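Basic helix-loop-helix, putative, expressed (Oryza sativa subsp. japonica, PDB 5LW0) binds ADP-ribose through its macrodomain and, as part of a longer multidomain protein, probably has a role linked to the repair of DNA interstrand crosslinks. Local coordinates at residues I59-L67 with K97-F105; A147-T156 with V171-L179. One frame throughout, in Å; residues are numbered along the deposited sequence.

Contact 1 of 2, residues I59-L67 with K97-F105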
# COMPACT_ATOMS: atom_id res chain seq x y z
N ILE A 59 1.59 0.17 11.38
CA ILE A 59 1.69 1.21 10.33
C ILE A 59 2.51 2.39 10.84
O ILE A 59 3.46 2.87 10.19
CB ILE A 59 0.28 1.72 9.88
CG1 ILE A 59 -0.45 0.66 9.05
CG2 ILE A 59 0.42 2.96 8.99
CD1 ILE A 59 -1.93 0.86 8.92
N VAL A 60 2.14 2.91 11.99
CA VAL A 60 2.78 4.10 12.51
C VAL A 60 4.24 3.87 12.88
O VAL A 60 5.11 4.69 12.61
CB VAL A 60 1.97 4.70 13.68
CG1 VAL A 60 2.74 5.71 14.42
CG2 VAL A 60 0.63 5.27 13.18
N ASP A 61 4.55 2.70 13.42
CA ASP A 61 5.96 2.37 13.66
C ASP A 61 6.77 2.21 12.40
O ASP A 61 7.89 2.67 12.33
CB ASP A 61 6.07 1.13 14.52
CG ASP A 61 5.69 1.42 16.01
OD1 ASP A 61 5.65 2.62 16.45
OD2 ASP A 61 5.39 0.47 16.73
N ALA A 62 6.20 1.56 11.37
CA ALA A 62 6.92 1.37 10.09
C ALA A 62 7.15 2.71 9.37
O ALA A 62 8.19 2.96 8.78
CB ALA A 62 6.14 0.43 9.16
N VAL A 63 6.14 3.56 9.45
CA VAL A 63 6.24 4.92 8.85
C VAL A 63 7.30 5.74 9.57
O VAL A 63 8.17 6.35 8.95
CB VAL A 63 4.87 5.62 8.89
CG1 VAL A 63 5.03 7.09 8.64
CG2 VAL A 63 3.92 4.97 7.87
N ALA A 64 7.25 5.73 10.90
CA ALA A 64 8.25 6.48 11.68
C ALA A 64 9.66 5.99 11.33
O ALA A 64 10.57 6.82 11.09
CB ALA A 64 7.99 6.32 13.14
N ASP A 65 9.83 4.67 11.26
CA ASP A 65 11.14 4.08 10.96
C ASP A 65 11.66 4.51 9.58
O ASP A 65 12.81 4.91 9.47
CB ASP A 65 11.10 2.57 11.07
CG ASP A 65 11.03 2.06 12.56
OD1 ASP A 65 11.20 2.87 13.48
OD2 ASP A 65 10.74 0.84 12.77
N ILE A 66 10.84 4.46 8.50
CA ILE A 66 11.31 4.83 7.21
C ILE A 66 11.59 6.38 7.11
O ILE A 66 12.54 6.79 6.42
CB ILE A 66 10.38 4.31 6.05
CG1 ILE A 66 11.12 4.37 4.71
CG2 ILE A 66 9.13 5.12 5.92
CD1 ILE A 66 12.07 3.22 4.54
N LEU A 67 10.76 7.19 7.74
CA LEU A 67 10.91 8.64 7.63
C LEU A 67 12.14 9.08 8.38
O LEU A 67 12.73 10.13 8.01
CB LEU A 67 9.71 9.36 8.20
CG LEU A 67 8.42 9.23 7.39
CD1 LEU A 67 7.27 9.99 8.11
CD2 LEU A 67 8.60 9.68 5.98
N LYS A 97 2.71 9.88 18.41
CA LYS A 97 4.11 9.61 18.07
C LYS A 97 4.80 10.78 17.43
O LYS A 97 5.99 10.70 17.07
CB LYS A 97 4.20 8.42 17.12
CG LYS A 97 4.15 7.07 17.77
CD LYS A 97 5.07 6.07 17.03
CE LYS A 97 6.55 6.28 17.31
NZ LYS A 97 7.35 5.16 16.76
N ASN A 98 4.08 11.86 17.24
CA ASN A 98 4.60 13.02 16.64
C ASN A 98 5.24 12.79 15.31
O ASN A 98 6.27 13.34 15.01
CB ASN A 98 5.60 13.68 17.58
CG ASN A 98 5.07 14.91 18.15
OD1 ASN A 98 4.51 14.89 19.25
ND2 ASN A 98 5.05 15.95 17.35
N ILE A 99 4.61 11.98 14.49
CA ILE A 99 5.06 11.84 13.12
C ILE A 99 4.95 13.16 12.35
O ILE A 99 3.95 13.88 12.46
CB ILE A 99 4.26 10.73 12.43
CG1 ILE A 99 4.68 9.39 13.05
CG2 ILE A 99 4.54 10.74 10.94
CD1 ILE A 99 4.01 8.22 12.48
N ASN A 100 5.98 13.48 11.56
CA ASN A 100 5.97 14.69 10.76
C ASN A 100 4.81 14.71 9.76
O ASN A 100 4.81 13.97 8.82
CB ASN A 100 7.28 14.82 10.01
CG ASN A 100 7.41 16.13 9.25
OD1 ASN A 100 6.42 16.68 8.70
ND2 ASN A 100 8.64 16.66 9.19
N SER A 101 3.85 15.61 9.98
CA SER A 101 2.61 15.59 9.23
C SER A 101 2.69 16.20 7.82
O SER A 101 1.75 16.09 7.06
CB SER A 101 1.56 16.35 10.04
OG SER A 101 2.12 17.63 10.35
N SER A 102 3.84 16.75 7.42
CA SER A 102 4.07 17.01 6.01
C SER A 102 4.56 15.81 5.25
O SER A 102 4.50 15.81 4.04
CB SER A 102 5.03 18.18 5.81
OG SER A 102 6.37 17.82 6.14
N ARG A 103 5.10 14.82 5.96
CA ARG A 103 5.74 13.68 5.32
C ARG A 103 4.85 12.43 5.38
O ARG A 103 5.06 11.53 4.62
CB ARG A 103 7.08 13.41 5.98
CG ARG A 103 7.96 14.64 5.97
CD ARG A 103 9.37 14.34 6.31
NE ARG A 103 9.81 13.59 5.21
CZ ARG A 103 10.67 12.64 5.27
NH1 ARG A 103 11.34 12.35 6.43
NH2 ARG A 103 10.89 12.01 4.16
N PHE A 104 3.93 12.37 6.35
CA PHE A 104 2.90 11.30 6.40
C PHE A 104 1.57 11.90 6.76
O PHE A 104 1.46 12.72 7.73
CB PHE A 104 3.24 10.25 7.48
CG PHE A 104 2.14 9.27 7.73
CD1 PHE A 104 1.85 8.32 6.78
CD2 PHE A 104 1.27 9.45 8.81
CE1 PHE A 104 0.77 7.47 6.93
CE2 PHE A 104 0.17 8.62 8.97
CZ PHE A 104 -0.08 7.64 8.01
N PHE A 105 0.53 11.49 6.07
CA PHE A 105 -0.81 11.79 6.45
C PHE A 105 -1.78 10.76 5.95
O PHE A 105 -1.41 9.94 5.12
CB PHE A 105 -1.23 13.21 6.09
CG PHE A 105 -1.04 13.59 4.69
CD1 PHE A 105 -2.00 13.29 3.72
CD2 PHE A 105 0.10 14.27 4.31
CE1 PHE A 105 -1.85 13.72 2.41
CE2 PHE A 105 0.28 14.67 2.99
CZ PHE A 105 -0.71 14.38 2.03
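Val60 points CG1 at the 97-105 segment, where it meets the tip of Ile99, CD1, at 3.4 Å, tighter than usual for two carbons, and lies against the aliphatic part of Lys97. Held anti to the backbone N (chi1 167°), this methyl serves both neighbours. Asp61 starts away from the segment, yet its OD1 turns back: Lys97 NZ, 3.1 Å off, meets OD1 on its anti side, 30° out of the carboxylate plane, in a salt bridge. One turn after Val60, Val63 CG1 sits 3.7 Å from Phe104 CG, the two side chains crossing at about a right angle. Ala64 CB lies 3.9 Å from NZ of the bent Lys97 chain. Leu67 ends the row: CD1 touches Ile99 CG2 at 4.0 Å, CD2 lies over one guanidinium face of Arg103, and its carbonyl O takes NH1 of Arg103 at 3.1 Å. NH2 of Arg103 binds Tyr70 O and Ile73 O. A leucine in place of Arg103 would probably leave the carbonyls of Leu67, Tyr70 and Ile73 without the N-H groups that hold them. Here helix 52-69 packs on the connection from helix 85-96 into edge strand 104-108, as layers meet in the alpha/beta/alpha macrodomain fold.

Contact 2 of 2, residues A147-T156 with V171-L179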
# COMPACT_ATOMS: atom_id res chain seq x y z
N ALA A 147 -8.76 -0.73 -12.81
CA ALA A 147 -8.41 0.59 -13.26
C ALA A 147 -7.24 0.59 -14.19
O ALA A 147 -7.19 1.36 -15.13
CB ALA A 147 -8.14 1.51 -12.08
N ALA A 148 -6.25 -0.27 -13.92
CA ALA A 148 -5.04 -0.29 -14.68
C ALA A 148 -5.18 -1.04 -16.03
O ALA A 148 -4.49 -0.71 -17.00
CB ALA A 148 -3.94 -0.95 -13.87
N GLY A 149 -6.02 -2.05 -16.02
CA GLY A 149 -6.26 -2.89 -17.19
C GLY A 149 -5.17 -3.91 -17.42
O GLY A 149 -4.28 -4.11 -16.58
N GLU A 150 -5.27 -4.62 -18.53
CA GLU A 150 -4.41 -5.75 -18.78
C GLU A 150 -2.90 -5.36 -18.81
O GLU A 150 -2.08 -6.19 -18.59
CB GLU A 150 -4.84 -6.46 -20.11
CG GLU A 150 -3.80 -7.43 -20.69
CD GLU A 150 -3.52 -8.66 -19.80
OE1 GLU A 150 -4.40 -9.02 -18.98
OE2 GLU A 150 -2.41 -9.25 -19.93
N ASP A 151 -2.56 -4.09 -19.08
CA ASP A 151 -1.15 -3.62 -19.02
C ASP A 151 -0.49 -4.03 -17.69
O ASP A 151 0.69 -4.34 -17.65
CB ASP A 151 -1.03 -2.09 -19.17
CG ASP A 151 -1.30 -1.59 -20.62
OD1 ASP A 151 -1.11 -2.39 -21.56
OD2 ASP A 151 -1.71 -0.42 -20.80
N LEU A 152 -1.23 -3.95 -16.59
CA LEU A 152 -0.63 -4.25 -15.28
C LEU A 152 -0.34 -5.73 -15.14
O LEU A 152 0.72 -6.11 -14.63
CB LEU A 152 -1.53 -3.77 -14.15
CG LEU A 152 -0.99 -4.12 -12.77
CD1 LEU A 152 0.37 -3.49 -12.59
CD2 LEU A 152 -1.99 -3.65 -11.71
N GLN A 153 -1.22 -6.58 -15.67
CA GLN A 153 -0.96 -8.04 -15.61
C GLN A 153 0.29 -8.40 -16.49
O GLN A 153 1.18 -9.13 -16.05
CB GLN A 153 -2.21 -8.86 -15.96
CG GLN A 153 -1.98 -10.34 -15.74
CD GLN A 153 -3.26 -11.17 -15.72
OE1 GLN A 153 -4.26 -10.81 -16.35
NE2 GLN A 153 -3.25 -12.24 -14.94
N ARG A 154 0.39 -7.80 -17.69
CA ARG A 154 1.58 -7.99 -18.53
C ARG A 154 2.87 -7.54 -17.84
O ARG A 154 3.85 -8.27 -17.80
CB ARG A 154 1.41 -7.26 -19.87
CG ARG A 154 2.50 -7.55 -20.88
CD ARG A 154 2.23 -6.82 -22.21
NE ARG A 154 2.50 -5.38 -22.13
CZ ARG A 154 1.55 -4.43 -22.08
NH1 ARG A 154 1.92 -3.16 -22.01
NH2 ARG A 154 0.24 -4.73 -22.08
N ALA A 155 2.82 -6.37 -17.21
CA ALA A 155 3.99 -5.83 -16.59
C ALA A 155 4.38 -6.60 -15.35
O ALA A 155 5.59 -6.83 -15.09
CB ALA A 155 3.77 -4.37 -16.27
N THR A 156 3.38 -7.05 -14.61
CA THR A 156 3.65 -7.76 -13.35
C THR A 156 4.32 -9.11 -13.64
O THR A 156 5.31 -9.48 -12.97
CB THR A 156 2.35 -7.96 -12.57
OG1 THR A 156 1.79 -6.69 -12.21
CG2 THR A 156 2.58 -8.80 -11.36
N VAL A 171 6.36 -2.67 -9.77
CA VAL A 171 6.09 -2.90 -11.21
C VAL A 171 5.89 -1.57 -11.88
O VAL A 171 4.99 -0.81 -11.51
CB VAL A 171 4.82 -3.74 -11.37
CG1 VAL A 171 4.50 -3.97 -12.86
CG2 VAL A 171 4.97 -5.09 -10.64
N PRO A 172 6.66 -1.29 -12.96
CA PRO A 172 6.37 -0.05 -13.69
C PRO A 172 5.11 -0.19 -14.51
O PRO A 172 4.89 -1.23 -15.11
CB PRO A 172 7.58 0.14 -14.62
CG PRO A 172 8.51 -0.93 -14.30
CD PRO A 172 7.83 -1.98 -13.48
N LEU A 173 4.26 0.82 -14.45
CA LEU A 173 2.95 0.78 -15.11
C LEU A 173 3.08 1.45 -16.50
O LEU A 173 3.42 2.62 -16.56
CB LEU A 173 1.91 1.55 -14.29
CG LEU A 173 0.50 1.54 -14.85
CD1 LEU A 173 -0.09 0.15 -14.93
CD2 LEU A 173 -0.43 2.45 -14.09
N PRO A 174 2.85 0.69 -17.59
CA PRO A 174 2.97 1.28 -18.92
C PRO A 174 2.15 2.52 -19.09
O PRO A 174 1.04 2.62 -18.56
CB PRO A 174 2.46 0.16 -19.83
CG PRO A 174 2.80 -1.08 -19.08
CD PRO A 174 2.50 -0.72 -17.65
N SER A 175 2.68 3.49 -19.84
CA SER A 175 2.02 4.76 -20.03
C SER A 175 0.67 4.61 -20.76
O SER A 175 -0.21 5.46 -20.66
CB SER A 175 2.93 5.68 -20.79
OG SER A 175 2.54 7.00 -20.60
N THR A 176 0.49 3.50 -21.43
CA THR A 176 -0.77 3.23 -22.12
C THR A 176 -1.91 2.88 -21.17
O THR A 176 -3.08 2.81 -21.57
CB THR A 176 -0.58 2.04 -23.11
OG1 THR A 176 0.05 0.95 -22.43
CG2 THR A 176 0.28 2.43 -24.28
N SER A 177 -1.59 2.64 -19.89
CA SER A 177 -2.63 2.27 -18.95
C SER A 177 -3.54 3.46 -18.68
O SER A 177 -3.05 4.53 -18.38
CB SER A 177 -2.02 1.80 -17.63
OG SER A 177 -3.05 1.56 -16.70
N PRO A 178 -4.88 3.24 -18.69
CA PRO A 178 -5.79 4.31 -18.31
C PRO A 178 -5.48 4.91 -16.92
O PRO A 178 -5.64 6.11 -16.71
CB PRO A 178 -7.16 3.61 -18.30
CG PRO A 178 -7.02 2.54 -19.34
CD PRO A 178 -5.60 2.06 -19.23
N LEU A 179 -5.01 4.06 -15.99
CA LEU A 179 -4.63 4.55 -14.66
C LEU A 179 -3.44 5.54 -14.72
O LEU A 179 -3.41 6.50 -13.96
CB LEU A 179 -4.30 3.37 -13.73
CG LEU A 179 -3.96 3.74 -12.28
CD1 LEU A 179 -5.09 4.49 -11.59
CD2 LEU A 179 -3.71 2.44 -11.55
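Asp151 reaches from the first turn of helix 150-159 to the 174-177 turn. Its CB rests on the ring of Pro174, 4.0 Å from Pro174 CG; the torsion at chi1 (-72°) puts Asp151 CG anti to the carbonyl carbon and carries the carboxylate on toward Thr176. There the two oxygens divide their work. OD2 accepts from Thr176 OG1 at 2.8 Å, approached from above the carboxylate plane, while OD1, at the guanidinium edge of Arg154 and in its plane, turns its anti lone pair to NH2, 2.8 Å away, in a salt bridge within the helix. Arg154 NH1 in turn passes Pro174 CG, so proline, acid and arginine pack together. Beside them, Ser177 OG donates to Ala148 O at 2.7 Å, in the carbonyl plane on a lone pair, and accepts from Leu179 N as N-cap of helix 178-183: one hydroxyl joins the end of helix 139-148 to the start of another. Apolar contacts continue the joint. Ala155 CB meets Val171 CG1 at 3.5 Å, and Ala148 CB touches both Leu173 CD1 and Leu179 CD2, each 4.1 Å away. The contact thus lays helices 139-148 and 150-159 against the exit of edge strand 167-172 and the start of helix 178-183, with Leu152 reaching Ile188 on the adjoining strand 187-192 and Thr156 OG1 hydrogen-bonded to His190 there.

Contacts 1 and 2 sit on opposite sides of the chain's centre, their own centres 29 Å apart and their nearest atoms about 16 Å apart, so they do not touch. They follow one another along the chain, and both reach the same mixed sheet: contact 1 at its outermost strand 104-108, contact 2 at the other outermost strand, 167-172. Contact 1 joins one helix, 52-69, to one border of the sheet, and contact 2 joins two successive helices, 139-148 and 150-159, to the other. The side chain of Ala147 in contact 2 is about 8 Å from the bound ADP-ribose; the side chain of Phe104 in contact 1 is about 12 Å from the bound ADP-ribose. A phosphate ion, probably from the crystallisation liquor, lies beside Asp61.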